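Local coordinates for Melibiose/raffinose/stachyose-binding protein MelE (Bacillus subtilis subsp. subtilis str. 168, PDB 4R6H) that binds melibiose, raffinose and stachyose as the solute-binding protein of the ABC importer that brings these sugars into the cell, at residues 120-123 / 124-127. Numbering follows the deposited sequence.
Sequences PNLN and SILK
The carbonyl oxygen L122 O takes two backbone bonds one turn on, from I125 N at 3.1 Å and from L126 N at 2.9 Å. The L126 N-H comes in almost end-on to the carbonyl, with a C=O...N angle of 170°. The I125 N-H sits above the carbonyl plane. K127 N adds a weak bond to N123 O; the helix ends here, with K127 already extended.

N123 N bonds back to P120 O in the 3-10 segment 120-122, which leads without a break into the one-turn helix 123-126. Water links S124 N back to P120 O or N121 O; the two sites are too close to be filled at once and are probably alternatives.

L122 loosely reaches I125 with one methyl, L122 CD2 to I125 CD1 4.4 Å, and L126 CD1 with the other. L122 and L126 are buried and both rest on P137 of strand 136-137. I125 touches P372 of strand 370-372.

The side chains of N123 and K127 run alongside each other in the same direction. K127 CB packs on N123 O at 3.3 Å. An extended chi2 (175°) carries K127 CD to 4.1 Å from N123 OD1. K99 NZ donates to S124 O, and weakly to K127 O.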
# COMPACT_ATOMS: atom_id res chain seq x y z
N PRO A 120 -16.84 2.29 3.68
CA PRO A 120 -16.64 2.22 5.14
C PRO A 120 -15.32 1.58 5.62
O PRO A 120 -14.94 1.80 6.74
CB PRO A 120 -17.84 1.39 5.64
CG PRO A 120 -18.45 0.76 4.44
CD PRO A 120 -17.97 1.48 3.21
N ASN A 121 -14.65 0.81 4.77
CA ASN A 121 -13.31 0.32 5.11
C ASN A 121 -12.27 1.43 5.26
O ASN A 121 -11.20 1.21 5.85
CB ASN A 121 -12.84 -0.70 4.08
CG ASN A 121 -13.42 -2.07 4.31
OD1 ASN A 121 -13.72 -2.47 5.45
ND2 ASN A 121 -13.58 -2.79 3.24
N LEU A 122 -12.61 2.63 4.80
CA LEU A 122 -11.76 3.79 4.88
C LEU A 122 -12.14 4.77 6.00
O LEU A 122 -11.43 5.76 6.19
CB LEU A 122 -11.76 4.53 3.52
CG LEU A 122 -11.19 3.77 2.32
CD1 LEU A 122 -11.25 4.57 1.03
CD2 LEU A 122 -9.76 3.35 2.65
N ASN A 123 -13.19 4.48 6.76
CA ASN A 123 -13.58 5.40 7.86
C ASN A 123 -12.52 5.71 8.91
O ASN A 123 -12.33 6.86 9.27
CB ASN A 123 -14.80 4.88 8.59
CG ASN A 123 -16.05 4.97 7.77
OD1 ASN A 123 -16.09 5.63 6.72
ND2 ASN A 123 -17.12 4.33 8.26
N SER A 124 -11.83 4.70 9.40
CA SER A 124 -10.80 4.90 10.42
C SER A 124 -9.57 5.58 9.89
O SER A 124 -8.76 6.07 10.67
CB SER A 124 -10.34 3.56 11.02
OG SER A 124 -11.39 3.00 11.77
N ILE A 125 -9.38 5.55 8.57
CA ILE A 125 -8.17 6.06 7.98
C ILE A 125 -8.33 7.50 7.55
O ILE A 125 -7.43 8.32 7.79
CB ILE A 125 -7.73 5.14 6.81
CG1 ILE A 125 -7.43 3.73 7.37
CG2 ILE A 125 -6.47 5.67 6.13
CD1 ILE A 125 -7.59 2.58 6.39
N LEU A 126 -9.49 7.80 6.95
CA LEU A 126 -9.73 9.12 6.36
C LEU A 126 -10.62 10.02 7.18
O LEU A 126 -10.87 11.16 6.78
CB LEU A 126 -10.26 8.98 4.95
CG LEU A 126 -9.16 8.63 3.95
CD1 LEU A 126 -9.81 8.49 2.59
CD2 LEU A 126 -8.05 9.68 3.94
N LYS A 127 -11.10 9.54 8.32
CA LYS A 127 -11.88 10.38 9.21
C LYS A 127 -11.37 10.27 10.60
O LYS A 127 -10.71 9.29 10.96
CB LYS A 127 -13.37 9.99 9.21
CG LYS A 127 -14.03 9.95 7.86
CD LYS A 127 -15.45 9.44 7.94
CE LYS A 127 -16.30 10.30 8.85
NZ LYS A 127 -17.74 9.95 8.70
O HOH W 1 -13.00 2.00 8.93
O HOH W 2 -10.68 2.29 8.24